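PDB 6WES: Tox3 from Phaeosphaeria nodorum, which is a secreted necrotrophic effector toxin probably recognised in wheat through Snn3, this chain being its C-terminal part, consistent with the mature toxin freed of its pro-domain. Local coordinates for residues 13-18 with 125-130; 77-82 with 96-101. All blocks are in the same frame, centred on the assembly; numbering follows the deposited sequence.

Contact 1 of 2, residues 13-18 with 125-130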
ATOM      1  N   SER A  13     -10.434  -0.916  -2.052  1.00  9.23           N
ATOM      2  CA  SER A  13     -10.728  -0.190  -3.278  1.00  9.96           C
ATOM      3  C   SER A  13     -11.455  -1.097  -4.257  1.00  9.59           C
ATOM      4  O   SER A  13     -11.402  -2.325  -4.150  1.00 10.69           O
ATOM      5  CB  SER A  13      -9.454   0.350  -3.933  1.00 10.82           C
ATOM      6  OG  SER A  13      -8.555  -0.694  -4.280  1.00 11.38           O
ATOM      7  N   VAL A  14     -12.130  -0.480  -5.222  1.00  9.83           N
ATOM      8  CA  VAL A  14     -12.845  -1.189  -6.281  1.00  9.28           C
ATOM      9  C   VAL A  14     -12.425  -0.567  -7.607  1.00  9.94           C
ATOM     10  O   VAL A  14     -12.378   0.669  -7.728  1.00 10.34           O
ATOM     11  CB  VAL A  14     -14.376  -1.055  -6.110  1.00  9.94           C
ATOM     12  CG1 VAL A  14     -15.127  -1.786  -7.231  1.00 10.49           C
ATOM     13  CG2 VAL A  14     -14.793  -1.577  -4.738  1.00 13.12           C
ATOM     14  N   HIS A  15     -12.115  -1.411  -8.591  1.00 10.72           N
ATOM     15  CA  HIS A  15     -11.643  -0.960  -9.895  1.00 10.41           C
ATOM     16  C   HIS A  15     -12.425  -1.619 -11.019  1.00 11.25           C
ATOM     17  O   HIS A  15     -12.866  -2.770 -10.912  1.00 13.48           O
ATOM     18  CB  HIS A  15     -10.147  -1.277 -10.065  1.00 11.84           C
ATOM     19  CG  HIS A  15      -9.272  -0.427  -9.198  1.00 12.05           C
ATOM     20  ND1 HIS A  15      -8.976  -0.750  -7.892  1.00 13.19           N
ATOM     21  CD2 HIS A  15      -8.697   0.775  -9.428  1.00 12.78           C
ATOM     22  CE1 HIS A  15      -8.241   0.213  -7.353  1.00 11.00           C
ATOM     23  NE2 HIS A  15      -8.046   1.144  -8.275  1.00 14.19           N
ATOM     24  N   ASP A  16     -12.532  -0.886 -12.121  1.00 10.75           N
ATOM     25  CA  ASP A  16     -13.166  -1.377 -13.341  1.00 10.88           C
ATOM     26  C   ASP A  16     -12.119  -1.392 -14.437  1.00 11.26           C
ATOM     27  O   ASP A  16     -11.452  -0.382 -14.687  1.00 13.87           O
ATOM     28  CB  ASP A  16     -14.349  -0.483 -13.696  1.00 11.92           C
ATOM     29  CG  ASP A  16     -15.396  -0.507 -12.626  1.00 14.72           C
ATOM     30  OD1 ASP A  16     -15.718  -1.597 -12.112  1.00 14.85           O
ATOM     31  OD2 ASP A  16     -15.918   0.583 -12.273  1.00 18.66           O
ATOM     32  N   CYS A  17     -11.936  -2.549 -15.044  1.00 13.29           N
ATOM     33  CA  CYS A  17     -10.878  -2.748 -16.021  1.00 14.68           C
ATOM     34  C   CYS A  17     -11.501  -3.140 -17.357  1.00 16.82           C
ATOM     35  O   CYS A  17     -12.725  -3.265 -17.480  1.00 18.69           O
ATOM     36  CB  CYS A  17      -9.884  -3.805 -15.525  1.00 13.46           C
ATOM     37  SG  CYS A  17      -9.012  -3.375 -13.964  1.00 15.27           S
ATOM     38  N   ARG A  18     -10.646  -3.348 -18.368  1.00 16.82           N
ATOM     39  CA  ARG A  18     -11.179  -3.580 -19.711  1.00 18.27           C
ATOM     40  C   ARG A  18     -11.915  -4.909 -19.799  1.00 21.39           C
ATOM     41  O   ARG A  18     -12.948  -5.007 -20.472  1.00 24.54           O
ATOM     42  CB  ARG A  18     -10.089  -3.490 -20.786  1.00 22.04           C
ATOM     43  CG  ARG A  18     -10.671  -3.705 -22.194  1.00 29.43           C
ATOM     44  CD  ARG A  18      -9.757  -3.215 -23.297  1.00 33.77           C
ATOM     45  NE  ARG A  18      -9.384  -1.810 -23.121  1.00 35.15           N
ATOM     46  CZ  ARG A  18      -8.574  -1.155 -23.950  1.00 34.05           C
ATOM     47  NH1 ARG A  18      -8.066  -1.774 -25.015  1.00 31.86           N
ATOM     48  NH2 ARG A  18      -8.272   0.115 -23.716  1.00 32.67           N
ATOM     49  N   PRO A 125      -5.657   4.618  -4.942  1.00  9.61           N
ATOM     50  CA  PRO A 125      -4.764   3.673  -5.610  1.00 10.47           C
ATOM     51  C   PRO A 125      -5.023   3.683  -7.113  1.00 12.44           C
ATOM     52  O   PRO A 125      -5.945   4.338  -7.599  1.00 16.05           O
ATOM     53  CB  PRO A 125      -5.215   2.338  -5.020  1.00 12.84           C
ATOM     54  CG  PRO A 125      -6.724   2.518  -4.844  1.00 12.75           C
ATOM     55  CD  PRO A 125      -6.907   3.983  -4.458  1.00 11.97           C
ATOM     56  N   THR A 126      -4.186   2.959  -7.846  1.00  9.79           N
ATOM     57  CA  THR A 126      -4.440   2.686  -9.253  1.00 11.41           C
ATOM     58  C   THR A 126      -4.308   1.192  -9.499  1.00 10.90           C
ATOM     59  O   THR A 126      -3.528   0.507  -8.833  1.00 12.43           O
ATOM     60  CB  THR A 126      -3.475   3.434 -10.166  1.00 13.17           C
ATOM     61  OG1 THR A 126      -2.121   3.038  -9.883  1.00 16.24           O
ATOM     62  CG2 THR A 126      -3.632   4.947  -9.983  1.00 18.38           C
ATOM     63  N   MET A 127      -5.071   0.677 -10.450  1.00 10.53           N
ATOM     64  CA  MET A 127      -4.971  -0.713 -10.857  1.00  9.39           C
ATOM     65  C   MET A 127      -4.634  -0.759 -12.333  1.00 10.25           C
ATOM     66  O   MET A 127      -4.978   0.151 -13.097  1.00 11.48           O
ATOM     67  CB  MET A 127      -6.260  -1.497 -10.602  1.00 12.25           C
ATOM     68  CG  MET A 127      -6.119  -3.012 -10.863  1.00 13.78           C
ATOM     69  SD  MET A 127      -7.564  -3.980 -10.385  1.00 17.53           S
ATOM     70  CE  MET A 127      -7.331  -3.878  -8.592  1.00 11.71           C
ATOM     71  N   HIS A 128      -3.946  -1.822 -12.722  1.00 10.39           N
ATOM     72  CA  HIS A 128      -3.371  -1.978 -14.044  1.00 12.49           C
ATOM     73  C   HIS A 128      -3.627  -3.411 -14.479  1.00 11.89           C
ATOM     74  O   HIS A 128      -3.537  -4.326 -13.660  1.00 13.23           O
ATOM     75  CB  HIS A 128      -1.864  -1.650 -13.916  1.00 14.78           C
ATOM     76  CG  HIS A 128      -1.624  -0.316 -13.274  1.00 14.81           C
ATOM     77  ND1 HIS A 128      -1.477   0.833 -14.016  1.00 14.86           N
ATOM     78  CD2 HIS A 128      -1.582   0.068 -11.970  1.00 14.84           C
ATOM     79  CE1 HIS A 128      -1.330   1.866 -13.204  1.00 13.60           C
ATOM     80  NE2 HIS A 128      -1.400   1.430 -11.954  1.00 14.84           N
ATOM     81  N   GLU A 129      -4.002  -3.607 -15.745  1.00 11.27           N
ATOM     82  CA  GLU A 129      -4.451  -4.914 -16.224  1.00 12.05           C
ATOM     83  C   GLU A 129      -3.767  -5.246 -17.547  1.00 15.03           C
ATOM     84  O   GLU A 129      -3.622  -4.379 -18.415  1.00 16.80           O
ATOM     85  CB  GLU A 129      -5.996  -4.890 -16.465  1.00 13.72           C
ATOM     86  CG  GLU A 129      -6.619  -6.173 -17.081  1.00 15.13           C
ATOM     87  CD  GLU A 129      -8.088  -6.010 -17.570  1.00 17.83           C
ATOM     88  OE1 GLU A 129      -8.310  -5.229 -18.501  1.00 23.91           O
ATOM     89  OE2 GLU A 129      -9.004  -6.660 -17.031  1.00 16.39           O
ATOM     90  N   VAL A 130      -3.351  -6.506 -17.717  1.00 13.69           N
ATOM     91  CA  VAL A 130      -2.922  -7.014 -19.021  1.00 17.43           C
ATOM     92  C   VAL A 130      -3.582  -8.372 -19.232  1.00 14.56           C
ATOM     93  O   VAL A 130      -3.556  -9.219 -18.334  1.00 14.28           O
ATOM     94  CB  VAL A 130      -1.377  -7.075 -19.157  1.00 18.05           C
ATOM     95  CG1 VAL A 130      -0.720  -7.854 -18.017  1.00 19.06           C
ATOM     96  CG2 VAL A 130      -0.941  -7.588 -20.551  1.00 21.88           C
TER
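CG of H15 is anti to its carbonyl carbon (chi1 -70°), which sets that atom beside CB of M127; CG of M127 is anti to its backbone N (chi1 -173°). The site is in the buried interior of the antiparallel beta barrel of this effector. The strands 2-16 and 126-133 are not paired here. Strand 144-153 runs between them in the sheet, and their side chains meet across the inside.

CB of M127 sits over one face of the H15 ring, a CH-pi contact 3.6 Å from the ring centroid. It is shifted toward the rim, near CG and CD2. The M127 chain then bends at its last torsion. This brings CE to 3.6 Å from ND1 of H15. SD of M127 also lies obliquely to the ring and reaches SG of C17 at 3.9 Å. That sulfur is in the disulfide with C146. At the ring edge, CG of P125 packs 3.7 Å from CE1 of H15. The same CG of P125 touches CB of S13 at 3.6 Å.

Where strand 2-16 has ended, E129 reaches across. Its carboxylate is buried. OE2 is hydrogen-bonded to OH of Y96, and OE1 accepts from N of E19. N of R18 adds a weak, bent bond to OE1 of E129 at 3.0 Å. OE2 of E129 lies 3.3 Å from CB of C17.

Contact 2 of 2, residues 77-82 with 96-101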
ATOM      1  N   ALA A  77       2.394   0.422  -1.830  1.00  9.46           N
ATOM      2  CA  ALA A  77       2.292  -1.029  -1.714  1.00  8.39           C
ATOM      3  C   ALA A  77       1.840  -1.607  -3.045  1.00  9.46           C
ATOM      4  O   ALA A  77       0.892  -1.092  -3.655  1.00 11.90           O
ATOM      5  CB  ALA A  77       1.279  -1.375  -0.620  1.00 10.94           C
ATOM      6  N   ILE A  78       2.486  -2.674  -3.491  1.00  9.51           N
ATOM      7  CA  ILE A  78       2.199  -3.295  -4.780  1.00  9.03           C
ATOM      8  C   ILE A  78       1.608  -4.673  -4.527  1.00 10.50           C
ATOM      9  O   ILE A  78       2.184  -5.467  -3.771  1.00 12.44           O
ATOM     10  CB  ILE A  78       3.486  -3.446  -5.611  1.00 11.16           C
ATOM     11  CG1 ILE A  78       4.253  -2.136  -5.731  1.00 15.29           C
ATOM     12  CG2 ILE A  78       3.162  -4.039  -6.990  1.00 14.08           C
ATOM     13  CD1 ILE A  78       3.557  -1.126  -6.608  1.00 16.51           C
ATOM     14  N   HIS A  79       0.478  -4.975  -5.178  1.00 10.39           N
ATOM     15  CA  HIS A  79      -0.228  -6.239  -5.051  1.00 10.85           C
ATOM     16  C   HIS A  79      -0.471  -6.777  -6.457  1.00 12.81           C
ATOM     17  O   HIS A  79      -1.068  -6.085  -7.278  1.00 12.31           O
ATOM     18  CB  HIS A  79      -1.574  -5.990  -4.335  1.00 13.43           C
ATOM     19  CG  HIS A  79      -2.511  -7.160  -4.349  1.00 14.53           C
ATOM     20  ND1 HIS A  79      -2.127  -8.441  -4.038  1.00 15.83           N
ATOM     21  CD2 HIS A  79      -3.839  -7.221  -4.618  1.00 13.95           C
ATOM     22  CE1 HIS A  79      -3.169  -9.250  -4.124  1.00 15.61           C
ATOM     23  NE2 HIS A  79      -4.223  -8.530  -4.469  1.00 16.01           N
ATOM     24  N   ASP A  80      -0.004  -7.995  -6.738  1.00 11.59           N
ATOM     25  CA  ASP A  80      -0.207  -8.651  -8.031  1.00 11.33           C
ATOM     26  C   ASP A  80      -1.169  -9.828  -7.878  1.00 13.13           C
ATOM     27  O   ASP A  80      -1.089 -10.577  -6.900  1.00 14.53           O
ATOM     28  CB  ASP A  80       1.135  -9.177  -8.579  1.00 18.10           C
ATOM     29  CG  ASP A  80       2.188  -8.086  -8.675  1.00 25.00           C
ATOM     30  OD1 ASP A  80       1.893  -7.051  -9.303  1.00 22.69           O
ATOM     31  OD2 ASP A  80       3.303  -8.244  -8.106  1.00 28.62           O
ATOM     32  N   PHE A  81      -2.095  -9.990  -8.826  1.00 11.72           N
ATOM     33  CA  PHE A  81      -2.993 -11.144  -8.789  1.00 13.14           C
ATOM     34  C   PHE A  81      -3.477 -11.440 -10.195  1.00 14.20           C
ATOM     35  O   PHE A  81      -3.410 -10.590 -11.075  1.00 14.91           O
ATOM     36  CB  PHE A  81      -4.183 -10.944  -7.821  1.00 14.06           C
ATOM     37  CG  PHE A  81      -5.049  -9.757  -8.148  1.00 13.70           C
ATOM     38  CD1 PHE A  81      -4.651  -8.479  -7.805  1.00 14.17           C
ATOM     39  CD2 PHE A  81      -6.264  -9.927  -8.799  1.00 14.64           C
ATOM     40  CE1 PHE A  81      -5.443  -7.381  -8.113  1.00 14.67           C
ATOM     41  CE2 PHE A  81      -7.055  -8.830  -9.120  1.00 14.78           C
ATOM     42  CZ  PHE A  81      -6.650  -7.567  -8.768  1.00 15.41           C
ATOM     43  N   CYS A  82      -3.968 -12.662 -10.385  1.00 17.79           N
ATOM     44  CA  CYS A  82      -4.411 -13.160 -11.681  1.00 22.72           C
ATOM     45  C   CYS A  82      -5.896 -13.500 -11.623  1.00 19.61           C
ATOM     46  O   CYS A  82      -6.407 -13.959 -10.596  1.00 21.71           O
ATOM     47  CB  CYS A  82      -3.637 -14.428 -12.092  1.00 33.95           C
ATOM     48  SG  CYS A  82      -1.958 -14.196 -12.819  1.00 43.94           S
ATOM     49  N   TYR A  96      -3.223  -8.544 -12.957  1.00 11.15           N
ATOM     50  CA  TYR A  96      -3.575  -7.249 -12.390  1.00  9.95           C
ATOM     51  C   TYR A  96      -2.505  -6.824 -11.412  1.00 13.65           C
ATOM     52  O   TYR A  96      -1.940  -7.656 -10.698  1.00 16.13           O
ATOM     53  CB  TYR A  96      -4.886  -7.331 -11.615  1.00 11.44           C
ATOM     54  CG  TYR A  96      -6.009  -7.634 -12.539  1.00 10.96           C
ATOM     55  CD1 TYR A  96      -6.699  -6.616 -13.178  1.00 11.79           C
ATOM     56  CD2 TYR A  96      -6.365  -8.954 -12.791  1.00 11.32           C
ATOM     57  CE1 TYR A  96      -7.723  -6.909 -14.071  1.00 11.53           C
ATOM     58  CE2 TYR A  96      -7.355  -9.253 -13.669  1.00 12.04           C
ATOM     59  CZ  TYR A  96      -8.026  -8.223 -14.304  1.00 11.60           C
ATOM     60  OH  TYR A  96      -9.021  -8.540 -15.201  1.00 15.20           O
ATOM     61  N   GLN A  97      -2.234  -5.532 -11.379  1.00 10.41           N
ATOM     62  CA  GLN A  97      -1.345  -4.964 -10.379  1.00 10.31           C
ATOM     63  C   GLN A  97      -2.013  -3.751  -9.748  1.00 10.57           C
ATOM     64  O   GLN A  97      -2.382  -2.796 -10.455  1.00 11.09           O
ATOM     65  CB  GLN A  97      -0.039  -4.551 -11.025  1.00 10.58           C
ATOM     66  CG  GLN A  97       0.963  -4.024 -10.009  1.00 10.79           C
ATOM     67  CD  GLN A  97       2.321  -3.878 -10.633  1.00 12.10           C
ATOM     68  OE1 GLN A  97       2.689  -2.791 -11.088  1.00 13.94           O
ATOM     69  NE2 GLN A  97       3.074  -4.974 -10.666  1.00 13.26           N
ATOM     70  N   LEU A  98      -2.169  -3.797  -8.433  1.00  9.49           N
ATOM     71  CA  LEU A  98      -2.757  -2.716  -7.653  1.00  9.08           C
ATOM     72  C   LEU A  98      -1.629  -1.965  -6.962  1.00  9.66           C
ATOM     73  O   LEU A  98      -0.737  -2.584  -6.361  1.00 11.31           O
ATOM     74  CB  LEU A  98      -3.693  -3.308  -6.607  1.00 11.05           C
ATOM     75  CG  LEU A  98      -4.313  -2.338  -5.605  1.00 11.14           C
ATOM     76  CD1 LEU A  98      -5.124  -1.242  -6.337  1.00 13.45           C
ATOM     77  CD2 LEU A  98      -5.191  -3.128  -4.674  1.00 14.81           C
ATOM     78  N   ARG A  99      -1.622  -0.653  -7.122  1.00  8.80           N
ATOM     79  CA  ARG A  99      -0.588   0.209  -6.554  1.00  8.42           C
ATOM     80  C   ARG A  99      -1.275   1.123  -5.542  1.00  9.47           C
ATOM     81  O   ARG A  99      -2.029   2.034  -5.916  1.00 10.20           O
ATOM     82  CB  ARG A  99       0.099   0.994  -7.663  1.00  9.72           C
ATOM     83  CG  ARG A  99       0.726   0.084  -8.710  1.00 10.97           C
ATOM     84  CD  ARG A  99       1.392   0.843  -9.843  1.00 11.37           C
ATOM     85  NE  ARG A  99       1.754  -0.084 -10.907  1.00 12.69           N
ATOM     86  CZ  ARG A  99       1.968   0.271 -12.174  1.00 12.54           C
ATOM     87  NH1 ARG A  99       1.896   1.557 -12.527  1.00 15.54           N
ATOM     88  NH2 ARG A  99       2.281  -0.651 -13.064  1.00 14.19           N
ATOM     89  N   GLN A 100      -1.042   0.873  -4.265  1.00  9.01           N
ATOM     90  CA  GLN A 100      -1.796   1.513  -3.186  1.00  8.36           C
ATOM     91  C   GLN A 100      -0.874   2.357  -2.313  1.00  8.81           C
ATOM     92  O   GLN A 100      -0.046   1.796  -1.568  1.00 10.11           O
ATOM     93  CB  GLN A 100      -2.477   0.419  -2.368  1.00  9.28           C
ATOM     94  CG  GLN A 100      -3.213   0.898  -1.111  1.00  9.77           C
ATOM     95  CD  GLN A 100      -4.351   1.831  -1.446  1.00 10.48           C
ATOM     96  OE1 GLN A 100      -5.386   1.396  -1.957  1.00 11.89           O
ATOM     97  NE2 GLN A 100      -4.174   3.125  -1.170  1.00 10.75           N
ATOM     98  N   PRO A 101      -0.950   3.683  -2.363  1.00  8.04           N
ATOM     99  CA  PRO A 101      -0.109   4.515  -1.491  1.00  9.66           C
ATOM    100  C   PRO A 101      -0.602   4.510  -0.056  1.00  9.87           C
ATOM    101  O   PRO A 101      -1.798   4.351   0.216  1.00 10.11           O
ATOM    102  CB  PRO A 101      -0.248   5.927  -2.077  1.00 10.43           C
ATOM    103  CG  PRO A 101      -0.918   5.770  -3.401  1.00 13.69           C
ATOM    104  CD  PRO A 101      -1.709   4.481  -3.343  1.00 10.24           C
TER
HETATM  105  O   HOH W   1       1.221  -7.655 -11.591  1.00 33.03           O
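Q97 gives NE2 to OD1 of D80 in a nearly straight hydrogen bond of 2.8 Å. The carboxylate oxygen is met on its syn side, and it lies almost in the amide plane of Q97. The two side chains run alongside each other, with their carboxylate and amide planes 45° apart. The other end of the same amide is held by R99. NE and NH2 of R99 both donate to OE1 of Q97, each at 2.9 Å. The amide is thus used at both ends, which fixes its flip. The positive guanidinium would polarise it toward D80.

Backbone bonds join A77 with Q100, H79 with L98 and F81 with Y96, each in both directions. N of Y96 reaches O of F81 at 2.8 Å. These are the hydrogen-bonded pairs of an antiparallel beta hairpin, strands 72-85 and 92-105, within the barrel sheet. I78 with R99 and D80 with Q97 are the non-hydrogen-bonded pairs.

On the face that bears D80 and Q97, CG2 of I78 packs on CG of Q97 at 3.7 Å. CD1 of I78 lies beside CG of R99, also at 3.7 Å. On the other face, CG of F81 stands between its backbone N and carbonyl carbon (chi1 59°). That puts CG of F81 on the side of Y96, and CB of Y96 then lies over one face of the F81 ring, 3.6 Å from its centroid, in a CH-pi contact. The planes of the two rings differ by only 15°, yet the offset leaves little ring over ring. R25 makes a cation-pi contact with F81 and a hydrogen bond to NE2 of H79.

How the contacts relate
From the N terminus, strand 2-16 leads into 13-18, the first half of contact 1. The chain then builds strands 23-36, 45-53, 57-59 and 63-66. Contact 2 follows, where 96-101 turns back on 77-82 and closes a short hairpin. Residues 125-130 come next and close the much longer loop of contact 1, so contact 2 lies wholly within it. Their centres are about 9 Å apart. Strand 126-133 is the sheet neighbour of 92-105, and N of R99 comes within 2.8 Å of O of T126 as a probable hydrogen bond. Contact 2 joins neighbouring strands, while contact 1 spans the interior toward strand 2-16.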